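Local coordinates for protein succinylglutamate desuccinylase/aspartoacylase (Shewanella frigidimarina, PDB 3LWU) that binds zinc and probably hydrolyses ester or related acyl bonds as a member of the succinylglutamate desuccinylase/aspartoacylase family, at residues Val118-Asp130 with Phe226-Trp238. Numbering follows the deposited sequence.
Sequences VNWNREYFDHNVD and FGGAMDEATFCPW
Tyr-124 lays one face of its ring over the start of helix 230-247, with CB of selenomethionine Met-230 3.8 Å from the ring centroid in a CH-pi contact. A turn at chi2 (66°) folds the Met-230 chain back along the ring, bringing its CE to 3.5 Å from Tyr-124 CE1. The backbone N of Tyr-124 gives a hydrogen bond (3.0 Å, 157° at the hydrogen) to Gly-228 O, just ahead of the helix, and its OH is hydrogen-bonded to Gln-59 NE2. Further along, Asp-126 sets its CB over one face of the Phe-226 ring, 3.5 Å from the centroid, while Gly-228 N lies over the opposite face. Both segments belong to the family's catalytic domain, consistent with an M14-like zinc hydrolase, and Asn-121, whose ND2 meets Ala-229 CB at 3.8 Å, also touches zinc ligands His-63 and His-192. With an alanine at Tyr-124, Met-230 would probably lose its aromatic partner and Gln-59 the hydroxyl. Behind Gly-227 and Gly-228, Glu-232 OE1 takes bonds from Gly-227 N and Ala-229 N on opposite faces of its carboxylate plane, fixing the backbone that presents Gly-228 O. A water joins Phe-125 O to Ala-233 O, and Gln-179 of helix 170-182 accepts from Phe-125 N.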
ATOM      1  N   VAL A 118      -3.545   0.229  12.970  1.00 16.33           N
ATOM      2  CA  VAL A 118      -4.372  -0.350  14.037  1.00 16.55           C
ATOM      3  C   VAL A 118      -5.480  -1.235  13.479  1.00 16.24           C
ATOM      4  O   VAL A 118      -6.231  -0.839  12.572  1.00 15.93           O
ATOM      5  CB  VAL A 118      -4.870   0.704  15.035  1.00 17.06           C
ATOM      6  CG1 VAL A 118      -5.635   0.055  16.147  1.00 18.58           C
ATOM      7  CG2 VAL A 118      -3.654   1.477  15.618  1.00 16.27           C
ATOM      8  N   ASN A 119      -5.512  -2.469  13.995  1.00 16.20           N
ATOM      9  CA  ASN A 119      -6.448  -3.504  13.644  1.00 16.67           C
ATOM     10  C   ASN A 119      -7.866  -3.042  13.996  1.00 17.35           C
ATOM     11  O   ASN A 119      -8.118  -2.654  15.114  1.00 17.44           O
ATOM     12  CB  ASN A 119      -6.076  -4.776  14.419  1.00 17.74           C
ATOM     13  CG  ASN A 119      -6.897  -6.036  13.985  1.00 21.94           C
ATOM     14  OD1 ASN A 119      -8.110  -5.961  13.719  1.00 20.74           O
ATOM     15  ND2 ASN A 119      -6.212  -7.198  13.913  1.00 22.61           N
ATOM     16  N   TRP A 120      -8.779  -3.064  13.029  1.00 17.02           N
ATOM     17  CA  TRP A 120     -10.104  -2.557  13.254  1.00 17.71           C
ATOM     18  C   TRP A 120     -10.786  -3.347  14.365  1.00 18.58           C
ATOM     19  O   TRP A 120     -11.574  -2.799  15.113  1.00 18.54           O
ATOM     20  CB  TRP A 120     -10.957  -2.689  12.009  1.00 16.92           C
ATOM     21  CG  TRP A 120     -10.496  -1.946  10.772  1.00 16.35           C
ATOM     22  CD1 TRP A 120     -10.211  -2.502   9.550  1.00 17.54           C
ATOM     23  CD2 TRP A 120     -10.314  -0.535  10.620  1.00 16.14           C
ATOM     24  NE1 TRP A 120      -9.872  -1.517   8.646  1.00 19.08           N
ATOM     25  CE2 TRP A 120      -9.936  -0.301   9.278  1.00 16.88           C
ATOM     26  CE3 TRP A 120     -10.442   0.560  11.482  1.00 14.26           C
ATOM     27  CZ2 TRP A 120      -9.671   0.961   8.792  1.00 14.57           C
ATOM     28  CZ3 TRP A 120     -10.168   1.838  10.978  1.00 14.01           C
ATOM     29  CH2 TRP A 120      -9.817   2.020   9.646  1.00 15.26           C
ATOM     30  N   ASN A 121     -10.485  -4.646  14.463  1.00 20.07           N
ATOM     31  CA  ASN A 121     -11.076  -5.484  15.496  1.00 21.68           C
ATOM     32  C   ASN A 121     -10.403  -5.412  16.855  1.00 21.96           C
ATOM     33  O   ASN A 121     -10.684  -6.272  17.718  1.00 23.64           O
ATOM     34  CB  ASN A 121     -11.171  -6.932  15.040  1.00 21.64           C
ATOM     35  CG  ASN A 121     -12.251  -7.709  15.784  1.00 25.50           C
ATOM     36  OD1 ASN A 121     -13.298  -7.167  16.181  1.00 29.26           O
ATOM     37  ND2 ASN A 121     -11.984  -8.977  16.012  1.00 29.80           N
ATOM     38  N   ARG A 122      -9.534  -4.424  17.067  1.00 22.43           N
ATOM     39  CA  ARG A 122      -8.877  -4.205  18.364  1.00 23.68           C
ATOM     40  C   ARG A 122      -9.250  -2.818  18.894  1.00 22.47           C
ATOM     41  O   ARG A 122      -8.616  -2.311  19.778  1.00 23.22           O
ATOM     42  CB  ARG A 122      -7.339  -4.261  18.239  1.00 25.72           C
ATOM     43  CG  ARG A 122      -6.709  -5.602  17.780  1.00 31.27           C
ATOM     44  CD  ARG A 122      -6.338  -6.606  18.903  1.00 39.74           C
ATOM     45  NE  ARG A 122      -7.431  -7.576  19.053  1.00 47.83           N
ATOM     46  CZ  ARG A 122      -7.588  -8.698  18.333  1.00 51.90           C
ATOM     47  NH1 ARG A 122      -6.696  -9.079  17.420  1.00 54.22           N
ATOM     48  NH2 ARG A 122      -8.650  -9.462  18.549  1.00 53.33           N
ATOM     49  N   GLU A 123     -10.296  -2.223  18.354  1.00 21.29           N
ATOM     50  CA  GLU A 123     -10.648  -0.851  18.594  1.00 21.30           C
ATOM     51  C   GLU A 123     -11.882  -0.697  19.486  1.00 21.10           C
ATOM     52  O   GLU A 123     -12.334   0.410  19.699  1.00 21.10           O
ATOM     53  CB  GLU A 123     -10.936  -0.170  17.236  1.00 21.11           C
ATOM     54  CG  GLU A 123      -9.697   0.107  16.344  1.00 22.10           C
ATOM     55  CD  GLU A 123      -8.839   1.279  16.857  1.00 24.95           C
ATOM     56  OE1 GLU A 123      -8.264   1.180  17.943  1.00 27.22           O
ATOM     57  OE2 GLU A 123      -8.700   2.311  16.189  1.00 31.46           O
ATOM     58  N   TYR A 124     -12.448  -1.796  19.989  1.00 21.14           N
ATOM     59  CA  TYR A 124     -13.684  -1.711  20.771  1.00 21.61           C
ATOM     60  C   TYR A 124     -13.401  -1.155  22.171  1.00 23.02           C
ATOM     61  O   TYR A 124     -12.241  -1.080  22.621  1.00 22.55           O
ATOM     62  CB  TYR A 124     -14.431  -3.052  20.811  1.00 20.69           C
ATOM     63  CG  TYR A 124     -15.038  -3.396  19.467  1.00 20.75           C
ATOM     64  CD1 TYR A 124     -16.256  -2.880  19.082  1.00 18.26           C
ATOM     65  CD2 TYR A 124     -14.353  -4.189  18.557  1.00 22.28           C
ATOM     66  CE1 TYR A 124     -16.799  -3.173  17.843  1.00 20.92           C
ATOM     67  CE2 TYR A 124     -14.881  -4.472  17.289  1.00 24.16           C
ATOM     68  CZ  TYR A 124     -16.097  -3.963  16.952  1.00 24.03           C
ATOM     69  OH  TYR A 124     -16.614  -4.269  15.746  1.00 23.41           O
ATOM     70  N   PHE A 125     -14.457  -0.710  22.824  1.00 24.60           N
ATOM     71  CA  PHE A 125     -14.329   0.019  24.090  1.00 26.99           C
ATOM     72  C   PHE A 125     -14.540  -0.886  25.314  1.00 28.64           C
ATOM     73  O   PHE A 125     -15.572  -1.552  25.422  1.00 28.21           O
ATOM     74  CB  PHE A 125     -15.352   1.154  24.137  1.00 26.86           C
ATOM     75  CG  PHE A 125     -15.352   1.926  25.437  1.00 29.11           C
ATOM     76  CD1 PHE A 125     -14.200   2.551  25.880  1.00 31.00           C
ATOM     77  CD2 PHE A 125     -16.518   2.063  26.188  1.00 30.40           C
ATOM     78  CE1 PHE A 125     -14.201   3.289  27.055  1.00 31.89           C
ATOM     79  CE2 PHE A 125     -16.514   2.790  27.355  1.00 32.32           C
ATOM     80  CZ  PHE A 125     -15.346   3.400  27.788  1.00 32.39           C
ATOM     81  N   ASP A 126     -13.566  -0.860  26.222  1.00 30.64           N
ATOM     82  CA  ASP A 126     -13.609  -1.531  27.530  1.00 32.36           C
ATOM     83  C   ASP A 126     -14.135  -0.541  28.552  1.00 32.52           C
ATOM     84  O   ASP A 126     -13.515   0.480  28.809  1.00 31.31           O
ATOM     85  CB  ASP A 126     -12.175  -1.930  27.904  1.00 33.46           C
ATOM     86  CG  ASP A 126     -12.048  -2.571  29.303  1.00 36.63           C
ATOM     87  OD1 ASP A 126     -13.044  -2.740  30.053  1.00 41.71           O
ATOM     88  OD2 ASP A 126     -10.897  -2.926  29.640  1.00 40.26           O
ATOM     89  N   HIS A 127     -15.289  -0.836  29.140  1.00 33.74           N
ATOM     90  CA  HIS A 127     -15.941   0.119  30.045  1.00 33.99           C
ATOM     91  C   HIS A 127     -15.246   0.314  31.400  1.00 34.67           C
ATOM     92  O   HIS A 127     -15.472   1.339  32.044  1.00 34.80           O
ATOM     93  CB  HIS A 127     -17.403  -0.273  30.272  1.00 34.27           C
ATOM     94  CG  HIS A 127     -18.248  -0.215  29.035  1.00 33.04           C
ATOM     95  ND1 HIS A 127     -19.075   0.850  28.745  1.00 32.78           N
ATOM     96  CD2 HIS A 127     -18.399  -1.095  28.018  1.00 30.81           C
ATOM     97  CE1 HIS A 127     -19.709   0.617  27.607  1.00 30.35           C
ATOM     98  NE2 HIS A 127     -19.311  -0.551  27.142  1.00 30.43           N
ATOM     99  N   ASN A 128     -14.420  -0.645  31.832  1.00 35.11           N
ATOM    100  CA  ASN A 128     -13.769  -0.582  33.170  1.00 35.60           C
ATOM    101  C   ASN A 128     -14.773  -0.216  34.271  1.00 35.43           C
ATOM    102  O   ASN A 128     -14.570   0.728  35.022  1.00 35.01           O
ATOM    103  CB  ASN A 128     -12.585   0.416  33.181  1.00 35.77           C
ATOM    104  N   VAL A 129     -15.887  -0.945  34.317  1.00 35.52           N
ATOM    105  CA  VAL A 129     -16.981  -0.642  35.250  1.00 35.00           C
ATOM    106  C   VAL A 129     -16.501  -0.857  36.677  1.00 34.68           C
ATOM    107  O   VAL A 129     -15.932  -1.900  36.970  1.00 34.45           O
ATOM    108  CB  VAL A 129     -18.205  -1.580  35.026  1.00 34.76           C
ATOM    109  CG1 VAL A 129     -19.316  -1.273  36.047  1.00 34.59           C
ATOM    110  CG2 VAL A 129     -18.730  -1.499  33.570  1.00 35.84           C
ATOM    111  N   ASP A 130     -16.729   0.105  37.568  1.00 34.55           N
ATOM    112  CA  ASP A 130     -16.470  -0.136  38.977  1.00 34.34           C
ATOM    113  C   ASP A 130     -17.631  -0.992  39.463  1.00 33.84           C
ATOM    114  O   ASP A 130     -18.724  -0.492  39.781  1.00 33.27           O
ATOM    115  CB  ASP A 130     -16.358   1.159  39.756  1.00 34.89           C
ATOM    116  CG  ASP A 130     -16.196   0.937  41.255  1.00 35.73           C
ATOM    117  OD1 ASP A 130     -16.248  -0.216  41.772  1.00 35.31           O
ATOM    118  OD2 ASP A 130     -16.017   1.958  41.926  1.00 39.89           O
ATOM    119  N   PHE A 226     -10.472  -9.066  28.179  1.00 38.99           N
ATOM    120  CA  PHE A 226     -10.688  -8.018  27.182  1.00 38.92           C
ATOM    121  C   PHE A 226      -9.408  -7.729  26.363  1.00 38.57           C
ATOM    122  O   PHE A 226      -8.396  -7.262  26.925  1.00 38.83           O
ATOM    123  CB  PHE A 226     -11.194  -6.717  27.830  1.00 38.96           C
ATOM    124  CG  PHE A 226     -11.547  -5.664  26.820  1.00 40.20           C
ATOM    125  CD1 PHE A 226     -12.804  -5.640  26.228  1.00 40.57           C
ATOM    126  CD2 PHE A 226     -10.587  -4.736  26.390  1.00 41.26           C
ATOM    127  CE1 PHE A 226     -13.110  -4.683  25.253  1.00 40.47           C
ATOM    128  CE2 PHE A 226     -10.896  -3.786  25.419  1.00 39.82           C
ATOM    129  CZ  PHE A 226     -12.160  -3.764  24.860  1.00 39.99           C
ATOM    130  N   GLY A 227      -9.466  -7.978  25.051  1.00 37.27           N
ATOM    131  CA  GLY A 227      -8.313  -7.732  24.154  1.00 36.59           C
ATOM    132  C   GLY A 227      -8.684  -6.825  22.992  1.00 35.32           C
ATOM    133  O   GLY A 227      -8.018  -6.814  21.968  1.00 36.16           O
ATOM    134  N   GLY A 228      -9.773  -6.076  23.150  1.00 33.84           N
ATOM    135  CA  GLY A 228     -10.181  -5.083  22.164  1.00 32.27           C
ATOM    136  C   GLY A 228     -11.185  -5.519  21.088  1.00 31.10           C
ATOM    137  O   GLY A 228     -11.500  -4.679  20.231  1.00 28.72           O
ATOM    138  N   ALA A 229     -11.654  -6.795  21.124  1.00 29.53           N
ATOM    139  CA  ALA A 229     -12.560  -7.379  20.083  1.00 29.39           C
ATOM    140  C   ALA A 229     -14.042  -7.237  20.440  1.00 29.63           C
ATOM    141  O   ALA A 229     -14.390  -7.159  21.612  1.00 29.20           O
ATOM    142  CB  ALA A 229     -12.236  -8.846  19.820  1.00 28.02           C
HETATM  143  N   MSE A 230     -14.900  -7.246  19.414  1.00 30.65           N
HETATM  144  CA  MSE A 230     -16.366  -7.065  19.567  1.00 31.04           C
HETATM  145  C   MSE A 230     -16.978  -8.076  20.513  1.00 30.93           C
HETATM  146  O   MSE A 230     -17.785  -7.694  21.381  1.00 31.40           O
HETATM  147  CB  MSE A 230     -17.113  -7.130  18.212  1.00 31.60           C
HETATM  148  CG  MSE A 230     -18.664  -7.300  18.336  1.00 32.60           C
HETATM  149 SE   MSE A 230     -19.454  -5.695  19.165  0.75 32.96          SE
HETATM  150  CE  MSE A 230     -19.944  -4.762  17.479  1.00 30.72           C
ATOM    151  N   ASP A 231     -16.599  -9.348  20.377  1.00 30.19           N
ATOM    152  CA  ASP A 231     -17.188 -10.356  21.253  1.00 29.80           C
ATOM    153  C   ASP A 231     -16.874 -10.044  22.719  1.00 29.02           C
ATOM    154  O   ASP A 231     -17.775  -9.940  23.515  1.00 28.09           O
ATOM    155  CB  ASP A 231     -16.861 -11.809  20.821  1.00 30.07           C
ATOM    156  CG  ASP A 231     -15.352 -12.125  20.720  1.00 30.67           C
ATOM    157  OD1 ASP A 231     -14.457 -11.226  20.708  1.00 30.78           O
ATOM    158  OD2 ASP A 231     -15.079 -13.336  20.630  1.00 32.74           O
ATOM    159  N   GLU A 232     -15.606  -9.792  23.040  1.00 29.30           N
ATOM    160  CA  GLU A 232     -15.160  -9.440  24.411  1.00 28.60           C
ATOM    161  C   GLU A 232     -15.753  -8.137  24.937  1.00 27.41           C
ATOM    162  O   GLU A 232     -16.139  -8.054  26.108  1.00 27.93           O
ATOM    163  CB  GLU A 232     -13.638  -9.302  24.440  1.00 29.29           C
ATOM    164  CG  GLU A 232     -12.907 -10.568  23.979  1.00 32.63           C
ATOM    165  CD  GLU A 232     -11.554 -10.335  23.260  1.00 35.01           C
ATOM    166  OE1 GLU A 232     -11.152  -9.177  22.974  1.00 34.98           O
ATOM    167  OE2 GLU A 232     -10.909 -11.366  22.982  1.00 36.79           O
ATOM    168  N   ALA A 233     -15.831  -7.120  24.085  1.00 26.04           N
ATOM    169  CA  ALA A 233     -16.448  -5.839  24.472  1.00 26.00           C
ATOM    170  C   ALA A 233     -17.920  -6.015  24.908  1.00 25.21           C
ATOM    171  O   ALA A 233     -18.423  -5.314  25.776  1.00 24.92           O
ATOM    172  CB  ALA A 233     -16.348  -4.847  23.334  1.00 25.21           C
ATOM    173  N   THR A 234     -18.571  -6.973  24.275  1.00 24.88           N
ATOM    174  CA  THR A 234     -19.966  -7.301  24.463  1.00 25.58           C
ATOM    175  C   THR A 234     -20.204  -8.163  25.706  1.00 25.22           C
ATOM    176  O   THR A 234     -21.090  -7.841  26.484  1.00 24.07           O
ATOM    177  CB  THR A 234     -20.479  -8.029  23.205  1.00 24.76           C
ATOM    178  OG1 THR A 234     -20.666  -7.059  22.182  1.00 28.89           O
ATOM    179  CG2 THR A 234     -21.743  -8.674  23.431  1.00 28.11           C
ATOM    180  N   PHE A 235     -19.421  -9.239  25.880  1.00 25.38           N
ATOM    181  CA  PHE A 235     -19.650 -10.194  26.987  1.00 26.19           C
ATOM    182  C   PHE A 235     -18.918  -9.908  28.283  1.00 26.02           C
ATOM    183  O   PHE A 235     -19.413 -10.265  29.340  1.00 25.61           O
ATOM    184  CB  PHE A 235     -19.430 -11.677  26.577  1.00 26.89           C
ATOM    185  CG  PHE A 235     -17.966 -12.090  26.218  1.00 30.13           C
ATOM    186  CD1 PHE A 235     -16.998 -12.327  27.221  1.00 32.19           C
ATOM    187  CD2 PHE A 235     -17.616 -12.396  24.889  1.00 33.30           C
ATOM    188  CE1 PHE A 235     -15.694 -12.776  26.893  1.00 31.99           C
ATOM    189  CE2 PHE A 235     -16.296 -12.846  24.534  1.00 32.66           C
ATOM    190  CZ  PHE A 235     -15.341 -13.032  25.541  1.00 33.09           C
ATOM    191  N   CYS A 236     -17.740  -9.284  28.220  1.00 26.00           N
ATOM    192  CA  CYS A 236     -16.938  -9.105  29.436  1.00 26.12           C
ATOM    193  C   CYS A 236     -17.674  -8.388  30.548  1.00 24.22           C
ATOM    194  O   CYS A 236     -17.679  -8.869  31.676  1.00 23.05           O
ATOM    195  CB  CYS A 236     -15.617  -8.400  29.155  1.00 26.50           C
ATOM    196  SG  CYS A 236     -14.352  -9.527  28.454  1.00 35.71           S
ATOM    197  N   PRO A 237     -18.299  -7.237  30.250  1.00 22.71           N
ATOM    198  CA  PRO A 237     -18.975  -6.544  31.354  1.00 21.71           C
ATOM    199  C   PRO A 237     -20.040  -7.395  31.982  1.00 21.09           C
ATOM    200  O   PRO A 237     -20.210  -7.351  33.226  1.00 21.32           O
ATOM    201  CB  PRO A 237     -19.611  -5.328  30.674  1.00 21.81           C
ATOM    202  CG  PRO A 237     -18.874  -5.177  29.380  1.00 22.32           C
ATOM    203  CD  PRO A 237     -18.538  -6.567  28.970  1.00 22.58           C
ATOM    204  N   TRP A 238     -20.764  -8.173  31.159  1.00 19.61           N
ATOM    205  CA  TRP A 238     -21.795  -9.045  31.709  1.00 19.79           C
ATOM    206  C   TRP A 238     -21.203 -10.204  32.500  1.00 20.60           C
ATOM    207  O   TRP A 238     -21.747 -10.565  33.533  1.00 19.75           O
ATOM    208  CB  TRP A 238     -22.761  -9.550  30.643  1.00 19.65           C
ATOM    209  CG  TRP A 238     -23.576  -8.461  30.015  1.00 17.31           C
ATOM    210  CD1 TRP A 238     -23.305  -7.827  28.855  1.00 17.91           C
ATOM    211  CD2 TRP A 238     -24.777  -7.895  30.509  1.00 14.78           C
ATOM    212  NE1 TRP A 238     -24.253  -6.886  28.592  1.00 18.06           N
ATOM    213  CE2 TRP A 238     -25.175  -6.908  29.602  1.00 17.17           C
ATOM    214  CE3 TRP A 238     -25.563  -8.127  31.636  1.00 17.89           C
ATOM    215  CZ2 TRP A 238     -26.327  -6.154  29.773  1.00 16.64           C
ATOM    216  CZ3 TRP A 238     -26.705  -7.368  31.809  1.00 17.53           C
ATOM    217  CH2 TRP A 238     -27.076  -6.403  30.873  1.00 15.99           C
TER
HETATM  218  O   HOH W   1     -16.817  -3.551  26.901  1.00 24.14           O